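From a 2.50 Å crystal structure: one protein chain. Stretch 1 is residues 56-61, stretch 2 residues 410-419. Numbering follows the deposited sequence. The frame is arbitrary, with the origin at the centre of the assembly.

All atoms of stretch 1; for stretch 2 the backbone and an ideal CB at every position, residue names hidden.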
# COMPACT_ATOMS: atom_id res chain seq x y z
N GLU A 56 23.48 6.35 -45.19
CA GLU A 56 24.80 6.55 -45.84
C GLU A 56 24.84 7.86 -46.69
O GLU A 56 25.91 8.34 -47.06
CB GLU A 56 25.17 5.32 -46.68
CG GLU A 56 24.19 5.01 -47.82
CD GLU A 56 24.68 3.91 -48.76
OE1 GLU A 56 24.09 2.80 -48.71
OE2 GLU A 56 25.63 4.13 -49.55
N SER A 57 23.65 8.41 -46.98
CA SER A 57 23.47 9.69 -47.72
C SER A 57 23.91 10.94 -46.96
O SER A 57 23.80 12.05 -47.48
CB SER A 57 22.00 9.87 -48.13
OG SER A 57 21.23 10.36 -47.03
N SER A 58 24.37 10.76 -45.73
CA SER A 58 24.91 11.83 -44.89
C SER A 58 26.23 12.34 -45.42
O SER A 58 27.04 11.55 -45.90
CB SER A 58 25.14 11.30 -43.48
OG SER A 58 26.00 12.16 -42.77
N PRO A 59 26.48 13.66 -45.33
CA PRO A 59 27.78 14.16 -45.75
C PRO A 59 28.85 13.97 -44.68
O PRO A 59 30.02 14.30 -44.94
CB PRO A 59 27.53 15.67 -45.97
CG PRO A 59 26.08 15.91 -45.76
CD PRO A 59 25.59 14.75 -44.92
N TRP A 60 28.47 13.43 -43.52
CA TRP A 60 29.29 13.58 -42.31
C TRP A 60 30.04 12.38 -41.81
O TRP A 60 30.88 12.52 -40.91
CB TRP A 60 28.48 14.22 -41.17
CG TRP A 60 27.89 15.55 -41.56
CD1 TRP A 60 26.56 15.88 -41.67
CD2 TRP A 60 28.63 16.78 -41.95
NE1 TRP A 60 26.42 17.20 -42.08
CE2 TRP A 60 27.61 17.78 -42.27
CE3 TRP A 60 30.00 17.13 -42.06
CZ2 TRP A 60 27.95 19.06 -42.68
CZ3 TRP A 60 30.32 18.43 -42.48
CH2 TRP A 60 29.32 19.37 -42.79
N GLY A 61 29.77 11.20 -42.38
CA GLY A 61 30.54 10.00 -42.08
C GLY A 61 32.04 10.22 -42.32
O GLY A 61 32.43 10.98 -43.22
N UNK A 410 25.17 26.09 -47.32
CA UNK A 410 24.92 24.91 -48.15
C UNK A 410 24.98 23.56 -47.41
O UNK A 410 24.13 22.71 -47.64
CB UNK A 410 25.94 24.89 -49.29
N UNK A 411 25.98 23.34 -46.54
CA UNK A 411 26.00 22.03 -45.82
C UNK A 411 24.76 21.70 -44.97
O UNK A 411 24.38 20.52 -44.82
CB UNK A 411 27.22 21.99 -44.90
N UNK A 412 24.13 22.73 -44.42
CA UNK A 412 22.86 22.58 -43.68
C UNK A 412 21.76 22.02 -44.60
O UNK A 412 20.91 21.14 -44.23
CB UNK A 412 22.42 23.92 -43.09
N UNK A 413 21.75 22.56 -45.80
CA UNK A 413 20.68 22.30 -46.69
C UNK A 413 20.75 20.82 -47.12
O UNK A 413 19.73 20.09 -47.01
CB UNK A 413 20.74 23.25 -47.89
N UNK A 414 21.96 20.37 -47.50
CA UNK A 414 22.27 18.99 -47.91
C UNK A 414 21.95 18.03 -46.81
O UNK A 414 21.28 16.98 -47.05
CB UNK A 414 23.74 18.85 -48.31
N UNK A 415 22.44 18.36 -45.61
CA UNK A 415 22.23 17.44 -44.48
C UNK A 415 20.75 17.38 -44.05
O UNK A 415 20.21 16.29 -43.78
CB UNK A 415 23.10 17.87 -43.29
N UNK A 416 20.09 18.53 -44.13
CA UNK A 416 18.65 18.61 -43.90
C UNK A 416 17.86 17.88 -44.96
O UNK A 416 17.03 17.00 -44.66
CB UNK A 416 18.20 20.07 -43.84
N UNK A 417 18.11 18.26 -46.20
CA UNK A 417 17.41 17.66 -47.33
C UNK A 417 17.57 16.16 -47.41
O UNK A 417 16.63 15.45 -47.77
CB UNK A 417 17.90 18.29 -48.64
N UNK A 418 18.75 15.67 -47.07
CA UNK A 418 18.97 14.22 -47.06
C UNK A 418 18.34 13.56 -45.87
O UNK A 418 17.65 12.49 -46.00
CB UNK A 418 20.47 13.90 -47.08
N UNK A 419 18.53 14.18 -44.70
CA UNK A 419 17.95 13.61 -43.50
C UNK A 419 16.42 13.46 -43.60
O UNK A 419 15.85 12.54 -43.02
CB UNK A 419 18.31 14.48 -42.29

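Stretch 2 is a helix throughout, and stretch 1 is an irregular loop that meets one flank of it. The positions that matter recur every three or four residues, as one face of a helix demands: 411, 414, 415 and 418.

Position 410 has nothing of stretch 1 within 5.5 Å of its ideal CB, so the loop sets no condition and a long polar chain is as good as any. It is Lys410, which can reach along the helix toward position 414.

At 411 the CA-to-CB bond points toward the loop, and the ideal CB stands 3.7 Å from CZ2 of Trp60, near the plane of the ring. A compact apolar side chain would suit an indole edge; alanine, valine or proline all fit the description. A phi of -59° is one proline tolerates, and the early place in the stretch leaves the backbone nitrogen without a partner among the residues here. The deposited residue is Pro411, its CB 3.9 Å from Trp60 CZ2, an apolar contact against the edge of the ring.

Positions 412 and 413 are free of the loop: at 412 CA-to-CB points away, and 413 is out of reach. Leucine occupies both, as Leu412 and Leu413.

Position 414 points toward stretch 1, but loosely, with its ideal CB 4.5 Å from Pro59 CG. Stretch 1 offers a proline ring here and no charge to answer, so many side chains would do, polar ones included, provided the first carbon can rest by the ring. Asp414 does this with CB, 4.4 Å from Pro59 CG, while its carboxylate turns to the helix itself: Lys410 NZ lies 3.8 Å from Asp414 OD1, a long salt bridge within the helix.

Position 415 is the most constrained. Its ideal CB sits 3.6 Å from Trp60 NE1 and 4.3 Å from Pro59 CD, with the indole edge and the proline ring both in front of it. Something small or short and branched is called for: alanine, serine, threonine or perhaps valine. An acceptor for the indole N-H would be a tempting guess. The residue is Thr415, and no hydrogen bond forms across the stretches. Its CB packs 4.0 Å from Pro59 CD. As modelled, Thr415 CG2 lies 3.3 Å from Trp60 NE1, near the ring plane, but that methyl deserves caution: Pro411 O and Thr415 CG2 are too close in the model, at 2.1 Å, and a chi1 of 147°, between wells, is a second sign.

Positions 416 and 417 turn out of reach, and the loop has no say in them; they are Tyr416 and Leu417.

At 418 the backbones come nearest, with the CA atoms of Ser57 and this residue 6.4 Å apart. The ideal CB already lies 3.6 Å from Ser57 OG, so a small residue such as alanine or serine reads most naturally. Ala418 meets the hydroxyl with its single methyl, CB to Ser57 OG at 3.6 Å, a packing contact without a hydrogen bond.

Position 419 points sideways, with nothing of the loop near. Met419 sends its end away from stretch 1.

Stretch 2 410-419: KPLLDTYLAM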
# COMPACT_ATOMS: atom_id res chain seq x y z
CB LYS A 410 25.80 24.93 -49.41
CG LYS A 410 25.02 24.49 -50.64
CD LYS A 410 25.80 23.49 -51.48
CE LYS A 410 24.86 22.47 -52.10
NZ LYS A 410 25.66 21.54 -52.95
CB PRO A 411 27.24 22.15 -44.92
CG PRO A 411 28.12 23.14 -45.63
CD PRO A 411 27.20 24.14 -46.29
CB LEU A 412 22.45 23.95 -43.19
CG LEU A 412 21.26 24.12 -42.30
CD1 LEU A 412 21.15 22.86 -41.51
CD2 LEU A 412 21.51 25.30 -41.35
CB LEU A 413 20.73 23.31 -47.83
CG LEU A 413 19.74 23.23 -48.99
CD1 LEU A 413 18.28 23.19 -48.51
CD2 LEU A 413 20.03 24.43 -49.87
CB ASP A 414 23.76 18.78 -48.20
CG ASP A 414 24.23 19.46 -49.48
OD1 ASP A 414 23.61 20.44 -49.96
OD2 ASP A 414 25.27 18.99 -49.98
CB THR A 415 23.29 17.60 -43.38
OG1 THR A 415 22.72 17.34 -42.09
CG2 THR A 415 23.91 18.97 -43.41
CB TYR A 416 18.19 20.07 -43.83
CG TYR A 416 16.78 20.18 -43.33
CD1 TYR A 416 15.69 20.18 -44.21
CD2 TYR A 416 16.51 20.21 -41.97
CE1 TYR A 416 14.38 20.25 -43.74
CE2 TYR A 416 15.20 20.29 -41.50
CZ TYR A 416 14.16 20.31 -42.38
OH TYR A 416 12.88 20.39 -41.90
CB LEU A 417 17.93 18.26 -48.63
CG LEU A 417 17.34 19.57 -49.13
CD1 LEU A 417 17.97 19.83 -50.48
CD2 LEU A 417 15.81 19.54 -49.23
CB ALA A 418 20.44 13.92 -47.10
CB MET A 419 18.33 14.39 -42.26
CG MET A 419 17.65 13.81 -41.02
SD MET A 419 16.07 14.57 -40.61
CE MET A 419 16.69 16.12 -39.90
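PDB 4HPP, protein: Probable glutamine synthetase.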